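Local coordinates for protein alpha-1,3-glucanase (PDB 5ZRU) that hydrolyses alpha-1,3-glucan as the catalytic part of a longer GH87-type enzyme, and probably also binds carbohydrate, at residues A[16-21]-A[367-372]; A[398-403]-A[422-427]. All coordinates share one frame; numbering follows the deposited sequence.

Interaction 1: A[16-21]-A[367-372]; sequences MPYTRY and NSSIRN
Arg-371 and Arg-20 meet through their guanidinium groups, with NH2 of Arg-371 only 3.2 Å from NH2 of Arg-20. In Arg-371, CB points toward segment 16-21, and CG is anti to the backbone N (chi1 -174°). CD continues this extended run. The bend comes at chi3 (-64°), where NE turns off and forms a salt bridge to Glu-402. At the tip, NH1 pairs with Glu-139 and NH2 with Glu-172. NH2 also lies 3.8 Å from OH of Tyr-18. Arg-20 NH2 sits over one face of the Arg-371 guanidinium, and the two planes stand 87° apart. Both NH2 groups are donors, so no hydrogen bond joins them. Glu-172 and Glu-402 each pair with both arginines, which probably offsets the like charges. An alanine in place of Arg-371 would probably leave Glu-139 without this mate and Glu-172 and Glu-402 more dependent on Arg-20. The contact joins the first catalytic-domain family region, D1, to a coil of the parallel beta-helix in D2. Nearer the start of strand 369-371, Tyr-18 OH touches CB of Ser-369 at 3.4 Å. Met-16 CB covers one face of the Tyr-18 ring, toward its rim. Met-16 CE reaches the backbone O of Asn-367, 3.4 Å away.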
ATOM      1  N   MET A  16       1.419  12.533   8.673  1.00 11.61           N
ATOM      2  CA  MET A  16       0.505  11.737   9.472  1.00 13.77           C
ATOM      3  C   MET A  16       0.654  12.101  10.941  1.00 14.61           C
ATOM      4  O   MET A  16       1.701  12.608  11.359  1.00 15.14           O
ATOM      5  CB  MET A  16       0.782  10.241   9.268  1.00 11.51           C
ATOM      6  CG  MET A  16       0.372   9.749   7.891  1.00 15.14           C
ATOM      7  SD  MET A  16      -1.422   9.573   7.873  1.00 21.01           S
ATOM      8  CE  MET A  16      -1.723   9.404   6.123  1.00 17.89           C
ATOM      9  N   PRO A  17      -0.385  11.878  11.755  1.00 12.38           N
ATOM     10  CA  PRO A  17      -0.308  12.285  13.163  1.00 10.86           C
ATOM     11  C   PRO A  17       0.469  11.328  14.042  1.00 11.74           C
ATOM     12  O   PRO A  17       0.671  11.642  15.222  1.00 13.32           O
ATOM     13  CB  PRO A  17      -1.787  12.348  13.594  1.00 12.76           C
ATOM     14  CG  PRO A  17      -2.478  11.431  12.688  1.00 13.93           C
ATOM     15  CD  PRO A  17      -1.755  11.492  11.367  1.00 12.75           C
ATOM     16  N   TYR A  18       0.903  10.180  13.521  1.00 10.15           N
ATOM     17  CA  TYR A  18       1.660   9.240  14.333  1.00 10.39           C
ATOM     18  C   TYR A  18       3.161   9.484  14.202  1.00 11.35           C
ATOM     19  O   TYR A  18       3.642  10.088  13.245  1.00 11.86           O
ATOM     20  CB  TYR A  18       1.323   7.786  13.957  1.00  7.98           C
ATOM     21  CG  TYR A  18       1.354   7.456  12.475  1.00 11.82           C
ATOM     22  CD1 TYR A  18       2.555   7.289  11.799  1.00 12.24           C
ATOM     23  CD2 TYR A  18       0.172   7.288  11.760  1.00 11.40           C
ATOM     24  CE1 TYR A  18       2.579   6.968  10.436  1.00 12.85           C
ATOM     25  CE2 TYR A  18       0.183   6.956  10.406  1.00 11.43           C
ATOM     26  CZ  TYR A  18       1.385   6.804   9.752  1.00 13.36           C
ATOM     27  OH  TYR A  18       1.383   6.493   8.409  1.00 11.94           O
ATOM     28  N   THR A  19       3.901   9.022  15.203  1.00  9.65           N
ATOM     29  CA  THR A  19       5.343   8.908  15.112  1.00  9.31           C
ATOM     30  C   THR A  19       5.699   7.445  15.275  1.00 10.58           C
ATOM     31  O   THR A  19       4.933   6.661  15.850  1.00 12.79           O
ATOM     32  CB  THR A  19       6.076   9.745  16.177  1.00 14.42           C
ATOM     33  OG1 THR A  19       5.690   9.301  17.485  1.00 14.51           O
ATOM     34  CG2 THR A  19       5.760  11.224  16.000  1.00 14.05           C
ATOM     35  N   ARG A  20       6.862   7.074  14.762  1.00  9.14           N
ATOM     36  CA  ARG A  20       7.242   5.672  14.752  1.00 12.17           C
ATOM     37  C   ARG A  20       8.220   5.345  15.870  1.00 12.81           C
ATOM     38  O   ARG A  20       9.179   6.082  16.115  1.00 13.22           O
ATOM     39  CB  ARG A  20       7.868   5.254  13.426  1.00 13.51           C
ATOM     40  CG  ARG A  20       8.248   3.794  13.518  1.00 17.97           C
ATOM     41  CD  ARG A  20       8.591   3.197  12.234  1.00 19.85           C
ATOM     42  NE  ARG A  20       7.514   3.345  11.275  1.00 15.62           N
ATOM     43  CZ  ARG A  20       7.624   2.910  10.033  1.00 16.15           C
ATOM     44  NH1 ARG A  20       8.746   2.304   9.673  1.00 20.25           N
ATOM     45  NH2 ARG A  20       6.630   3.073   9.170  1.00 13.43           N
ATOM     46  N   TYR A  21       7.963   4.229  16.536  1.00 13.17           N
ATOM     47  CA  TYR A  21       8.871   3.609  17.494  1.00 12.94           C
ATOM     48  C   TYR A  21       9.344   2.307  16.852  1.00 15.28           C
ATOM     49  O   TYR A  21       8.625   1.303  16.875  1.00 12.64           O
ATOM     50  CB  TYR A  21       8.151   3.398  18.824  1.00 11.39           C
ATOM     51  CG  TYR A  21       7.928   4.725  19.507  1.00 11.69           C
ATOM     52  CD1 TYR A  21       6.857   5.548  19.158  1.00 12.38           C
ATOM     53  CD2 TYR A  21       8.840   5.191  20.442  1.00 14.37           C
ATOM     54  CE1 TYR A  21       6.690   6.780  19.751  1.00 11.47           C
ATOM     55  CE2 TYR A  21       8.674   6.411  21.051  1.00 15.17           C
ATOM     56  CZ  TYR A  21       7.605   7.202  20.707  1.00 13.76           C
ATOM     57  OH  TYR A  21       7.474   8.420  21.320  1.00 16.91           O
ATOM     58  N   ASN A 367      -1.083  12.435   0.183  1.00  7.52           N
ATOM     59  CA  ASN A 367      -0.897  12.441   1.633  1.00  9.66           C
ATOM     60  C   ASN A 367      -1.441  11.180   2.290  1.00  7.61           C
ATOM     61  O   ASN A 367      -2.200  11.230   3.258  1.00  7.75           O
ATOM     62  CB  ASN A 367      -1.516  13.681   2.276  1.00 10.11           C
ATOM     63  CG  ASN A 367      -0.927  13.951   3.638  1.00  9.25           C
ATOM     64  OD1 ASN A 367       0.287  14.033   3.781  1.00 11.77           O
ATOM     65  ND2 ASN A 367      -1.775  14.029   4.655  1.00 12.55           N
ATOM     66  N   SER A 368      -1.011  10.031   1.782  1.00  6.59           N
ATOM     67  CA  SER A 368      -1.531   8.760   2.257  1.00  7.51           C
ATOM     68  C   SER A 368      -0.394   7.796   2.573  1.00  8.89           C
ATOM     69  O   SER A 368       0.718   7.906   2.052  1.00  8.96           O
ATOM     70  CB  SER A 368      -2.481   8.138   1.228  1.00  6.86           C
ATOM     71  OG  SER A 368      -3.654   8.935   1.083  1.00  7.54           O
ATOM     72  N   SER A 369      -0.702   6.855   3.459  1.00  8.15           N
ATOM     73  CA  SER A 369       0.214   5.798   3.862  1.00  7.98           C
ATOM     74  C   SER A 369      -0.178   4.548   3.090  1.00  8.06           C
ATOM     75  O   SER A 369      -1.294   4.047   3.257  1.00  9.74           O
ATOM     76  CB  SER A 369       0.127   5.562   5.374  1.00  8.23           C
ATOM     77  OG  SER A 369       0.733   4.325   5.749  1.00  9.26           O
ATOM     78  N   ILE A 370       0.717   4.078   2.216  1.00  8.42           N
ATOM     79  CA  ILE A 370       0.463   2.942   1.328  1.00  7.47           C
ATOM     80  C   ILE A 370       1.457   1.865   1.743  1.00  8.14           C
ATOM     81  O   ILE A 370       2.636   1.967   1.407  1.00  9.22           O
ATOM     82  CB  ILE A 370       0.646   3.318  -0.148  1.00  6.30           C
ATOM     83  CG1 ILE A 370      -0.066   4.652  -0.459  1.00  6.94           C
ATOM     84  CG2 ILE A 370       0.185   2.164  -1.070  1.00  8.42           C
ATOM     85  CD1 ILE A 370      -1.576   4.607  -0.285  1.00  8.00           C
ATOM     86  N   ARG A 371       1.015   0.840   2.480  1.00  6.81           N
ATOM     87  CA  ARG A 371       1.986  -0.010   3.166  1.00  8.13           C
ATOM     88  C   ARG A 371       1.657  -1.490   3.031  1.00  7.67           C
ATOM     89  O   ARG A 371       0.512  -1.894   3.238  1.00  8.38           O
ATOM     90  CB  ARG A 371       2.078   0.361   4.659  1.00  7.58           C
ATOM     91  CG  ARG A 371       3.183  -0.387   5.400  1.00  9.56           C
ATOM     92  CD  ARG A 371       3.203  -0.041   6.897  1.00 11.80           C
ATOM     93  NE  ARG A 371       3.519   1.357   7.146  1.00 15.24           N
ATOM     94  CZ  ARG A 371       3.160   2.034   8.238  1.00 11.87           C
ATOM     95  NH1 ARG A 371       2.434   1.459   9.193  1.00 10.92           N
ATOM     96  NH2 ARG A 371       3.506   3.305   8.357  1.00 10.95           N
ATOM     97  N   ASN A 372       2.669  -2.295   2.688  1.00  6.70           N
ATOM     98  CA  ASN A 372       2.604  -3.756   2.840  1.00  7.30           C
ATOM     99  C   ASN A 372       1.554  -4.381   1.922  1.00  8.75           C
ATOM    100  O   ASN A 372       0.849  -5.312   2.313  1.00  7.07           O
ATOM    101  CB  ASN A 372       2.344  -4.147   4.303  1.00  7.55           C
ATOM    102  CG  ASN A 372       2.795  -5.566   4.625  1.00  6.83           C
ATOM    103  OD1 ASN A 372       3.890  -5.989   4.247  1.00  9.15           O
ATOM    104  ND2 ASN A 372       1.959  -6.299   5.348  1.00  8.90           N
TER

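Interaction 2: A[398-403]-A[422-427]; sequences YNTIEN and HNLIVD
Two successive coils of the parallel beta-helix of the D2 region lie side by side here, in keeping with its pectate lyase-like family. Strands 400-402 and 424-426 run parallel, 4.7 Å apart at closest approach and 8° from each other. Their backbones alternate as donor and acceptor. Leu-424 N binds Asn-399 O, and Ile-401 N binds Leu-424 O at 2.8 Å. Val-426 N then binds Ile-401 O, and Asn-403 N binds Val-426 O. Thr-400 and Leu-424 share one face with Glu-402 and Val-426. Ile-401 and Ile-425 share the other, with CB of Ile-401 4.3 Å from CG2 of Ile-425. Before the strands, Asn-399 and Asn-423 point the same way with amide planes 9° apart. Asn-423 OD1 accepts Asn-399 N at 2.9 Å, in the carbonyl plane, while its ND2 reaches Phe-396 O. Asn-399 repeats this one coil earlier, using Ser-368 N and Val-365 O. Past the strands, a water bridges Asn-403 ND2 and Asp-427 O. In Tyr-398 and His-422, CG is anti to the carbonyl carbon (chi1 -67° in Tyr-398), and the two side chains point the same way. Their rings are nearly parallel but slid apart, centroids 4.4 Å apart. CB of His-422 makes a CH-pi contact over the centre of the tyrosine ring. The slide also places Tyr-398 OH 3.4 Å above the plane of the His-422 ring, over its centre.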
ATOM      1  N   TYR A 398       2.926  13.130  -2.517  1.00  8.14           N
ATOM      2  CA  TYR A 398       2.993  13.313  -1.062  1.00  9.60           C
ATOM      3  C   TYR A 398       2.542  12.063  -0.313  1.00  9.88           C
ATOM      4  O   TYR A 398       1.849  12.147   0.700  1.00  8.82           O
ATOM      5  CB  TYR A 398       2.183  14.532  -0.615  1.00 11.05           C
ATOM      6  CG  TYR A 398       2.779  15.833  -1.111  1.00 10.61           C
ATOM      7  CD1 TYR A 398       3.842  16.430  -0.441  1.00 10.17           C
ATOM      8  CD2 TYR A 398       2.291  16.447  -2.260  1.00 11.88           C
ATOM      9  CE1 TYR A 398       4.398  17.620  -0.899  1.00 11.72           C
ATOM     10  CE2 TYR A 398       2.839  17.635  -2.722  1.00 11.92           C
ATOM     11  CZ  TYR A 398       3.891  18.207  -2.044  1.00 15.16           C
ATOM     12  OH  TYR A 398       4.421  19.386  -2.518  1.00 18.26           O
ATOM     13  N   ASN A 399       2.966  10.898  -0.787  1.00  8.05           N
ATOM     14  CA  ASN A 399       2.627   9.635  -0.148  1.00  8.95           C
ATOM     15  C   ASN A 399       3.875   8.981   0.422  1.00 10.56           C
ATOM     16  O   ASN A 399       4.986   9.200  -0.065  1.00  9.22           O
ATOM     17  CB  ASN A 399       1.963   8.676  -1.139  1.00  8.36           C
ATOM     18  CG  ASN A 399       0.714   9.261  -1.744  1.00  9.34           C
ATOM     19  OD1 ASN A 399      -0.252   9.538  -1.033  1.00  8.00           O
ATOM     20  ND2 ASN A 399       0.733   9.488  -3.064  1.00  9.96           N
ATOM     21  N   THR A 400       3.678   8.190   1.472  1.00  8.18           N
ATOM     22  CA  THR A 400       4.720   7.339   2.031  1.00  7.99           C
ATOM     23  C   THR A 400       4.344   5.896   1.736  1.00  9.77           C
ATOM     24  O   THR A 400       3.320   5.404   2.223  1.00  9.46           O
ATOM     25  CB  THR A 400       4.889   7.566   3.532  1.00 10.95           C
ATOM     26  OG1 THR A 400       5.303   8.920   3.758  1.00  9.28           O
ATOM     27  CG2 THR A 400       5.941   6.625   4.084  1.00  9.66           C
ATOM     28  N   ILE A 401       5.170   5.232   0.938  1.00  9.72           N
ATOM     29  CA  ILE A 401       4.853   3.938   0.350  1.00  7.63           C
ATOM     30  C   ILE A 401       5.915   2.966   0.842  1.00 10.16           C
ATOM     31  O   ILE A 401       7.069   3.023   0.401  1.00 11.35           O
ATOM     32  CB  ILE A 401       4.810   4.015  -1.182  1.00  7.13           C
ATOM     33  CG1 ILE A 401       3.823   5.119  -1.586  1.00  7.55           C
ATOM     34  CG2 ILE A 401       4.427   2.651  -1.791  1.00  8.22           C
ATOM     35  CD1 ILE A 401       3.851   5.481  -3.038  1.00 12.37           C
ATOM     36  N   GLU A 402       5.525   2.072   1.747  1.00  9.95           N
ATOM     37  CA  GLU A 402       6.460   1.245   2.500  1.00 10.00           C
ATOM     38  C   GLU A 402       6.100  -0.230   2.388  1.00  8.37           C
ATOM     39  O   GLU A 402       4.926  -0.592   2.317  1.00  9.68           O
ATOM     40  CB  GLU A 402       6.454   1.640   3.981  1.00 11.87           C
ATOM     41  CG  GLU A 402       6.949   3.062   4.274  1.00 10.38           C
ATOM     42  CD  GLU A 402       6.496   3.559   5.633  1.00 13.61           C
ATOM     43  OE1 GLU A 402       5.304   3.368   5.975  1.00 12.04           O
ATOM     44  OE2 GLU A 402       7.328   4.135   6.370  1.00 12.67           O
ATOM     45  N   ASN A 403       7.134  -1.077   2.388  1.00  7.11           N
ATOM     46  CA  ASN A 403       7.012  -2.525   2.600  1.00  7.21           C
ATOM     47  C   ASN A 403       6.200  -3.229   1.517  1.00  8.42           C
ATOM     48  O   ASN A 403       5.619  -4.286   1.768  1.00  8.21           O
ATOM     49  CB  ASN A 403       6.421  -2.847   3.974  1.00  8.96           C
ATOM     50  CG  ASN A 403       7.238  -2.267   5.111  1.00 12.16           C
ATOM     51  OD1 ASN A 403       6.771  -1.378   5.821  1.00 15.98           O
ATOM     52  ND2 ASN A 403       8.461  -2.760   5.287  1.00 11.77           N
ATOM     53  N   HIS A 422       6.968  14.124  -4.796  1.00  7.93           N
ATOM     54  CA  HIS A 422       7.028  14.341  -3.348  1.00  8.78           C
ATOM     55  C   HIS A 422       6.685  13.076  -2.563  1.00  9.82           C
ATOM     56  O   HIS A 422       6.066  13.129  -1.501  1.00  9.84           O
ATOM     57  CB  HIS A 422       6.133  15.517  -2.946  1.00 11.25           C
ATOM     58  CG  HIS A 422       6.595  16.818  -3.530  1.00 11.94           C
ATOM     59  ND1 HIS A 422       6.139  17.295  -4.741  1.00 18.33           N
ATOM     60  CD2 HIS A 422       7.528  17.702  -3.104  1.00  9.98           C
ATOM     61  CE1 HIS A 422       6.749  18.431  -5.020  1.00 12.00           C
ATOM     62  NE2 HIS A 422       7.590  18.706  -4.041  1.00 13.48           N
ATOM     63  N   ASN A 423       7.131  11.932  -3.062  1.00  9.05           N
ATOM     64  CA  ASN A 423       6.850  10.665  -2.409  1.00  8.94           C
ATOM     65  C   ASN A 423       8.075  10.161  -1.662  1.00  8.44           C
ATOM     66  O   ASN A 423       9.214  10.557  -1.930  1.00  9.18           O
ATOM     67  CB  ASN A 423       6.389   9.622  -3.431  1.00  8.62           C
ATOM     68  CG  ASN A 423       5.085  10.003  -4.083  1.00 10.46           C
ATOM     69  OD1 ASN A 423       4.081  10.211  -3.402  1.00  9.42           O
ATOM     70  ND2 ASN A 423       5.094  10.107  -5.411  1.00  6.24           N
ATOM     71  N   LEU A 424       7.816   9.279  -0.704  1.00  9.37           N
ATOM     72  CA  LEU A 424       8.848   8.566   0.040  1.00  8.63           C
ATOM     73  C   LEU A 424       8.538   7.086  -0.103  1.00  9.50           C
ATOM     74  O   LEU A 424       7.444   6.642   0.262  1.00 10.97           O
ATOM     75  CB  LEU A 424       8.856   8.996   1.517  1.00  8.13           C
ATOM     76  CG  LEU A 424       9.743   8.269   2.532  1.00 15.43           C
ATOM     77  CD1 LEU A 424      11.220   8.389   2.160  1.00 11.19           C
ATOM     78  CD2 LEU A 424       9.490   8.826   3.941  1.00 15.99           C
ATOM     79  N   ILE A 425       9.470   6.329  -0.678  1.00  8.54           N
ATOM     80  CA  ILE A 425       9.224   4.939  -1.032  1.00  8.22           C
ATOM     81  C   ILE A 425      10.342   4.114  -0.419  1.00  9.72           C
ATOM     82  O   ILE A 425      11.509   4.287  -0.788  1.00  9.82           O
ATOM     83  CB  ILE A 425       9.161   4.735  -2.558  1.00  9.89           C
ATOM     84  CG1 ILE A 425       8.192   5.745  -3.190  1.00  8.82           C
ATOM     85  CG2 ILE A 425       8.685   3.313  -2.872  1.00  6.85           C
ATOM     86  CD1 ILE A 425       8.199   5.745  -4.724  1.00  9.78           C
ATOM     87  N   VAL A 426       9.991   3.215   0.510  1.00 10.16           N
ATOM     88  CA  VAL A 426      10.971   2.573   1.387  1.00 10.11           C
ATOM     89  C   VAL A 426      10.711   1.072   1.476  1.00 10.05           C
ATOM     90  O   VAL A 426       9.566   0.640   1.638  1.00 12.81           O
ATOM     91  CB  VAL A 426      10.938   3.194   2.799  1.00 11.38           C
ATOM     92  CG1 VAL A 426      12.071   2.628   3.672  1.00 13.20           C
ATOM     93  CG2 VAL A 426      11.027   4.706   2.722  1.00 13.29           C
ATOM     94  N   ASP A 427      11.785   0.277   1.383  1.00 10.94           N
ATOM     95  CA  ASP A 427      11.773  -1.140   1.773  1.00 11.98           C
ATOM     96  C   ASP A 427      10.876  -2.013   0.886  1.00 12.93           C
ATOM     97  O   ASP A 427      10.104  -2.833   1.381  1.00 14.01           O
ATOM     98  CB  ASP A 427      11.360  -1.290   3.246  1.00 10.38           C
ATOM     99  CG  ASP A 427      12.420  -0.800   4.205  1.00 14.34           C
ATOM    100  OD1 ASP A 427      13.602  -0.777   3.814  1.00 11.14           O
ATOM    101  OD2 ASP A 427      12.067  -0.451   5.354  1.00 12.87           O
TER
HETATM  102  O   HOH W   1       9.244  -4.861   3.414  1.00 11.82           O

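In the fold
From the N terminus, the chain first passes through 16-21 in the D1 region. It then runs through the rest of D1, helix 203-216 and the earlier coils of the beta-helix. Interaction 1 closes this loop of 345 residues at 367-372. Interaction 2 opens afterwards, at 398-403, and closes after only 18 residues, at 422-427. The two are therefore in series, neither nested nor crossed. Interaction 1 ties D1 to the D2 beta-helix, whereas interaction 2 joins neighbouring coils within it. Strands 369-371 and 400-402 are adjacent, with a probable hydrogen bond from Glu-402 N to Ile-370 O. Three consecutive coils thus line up.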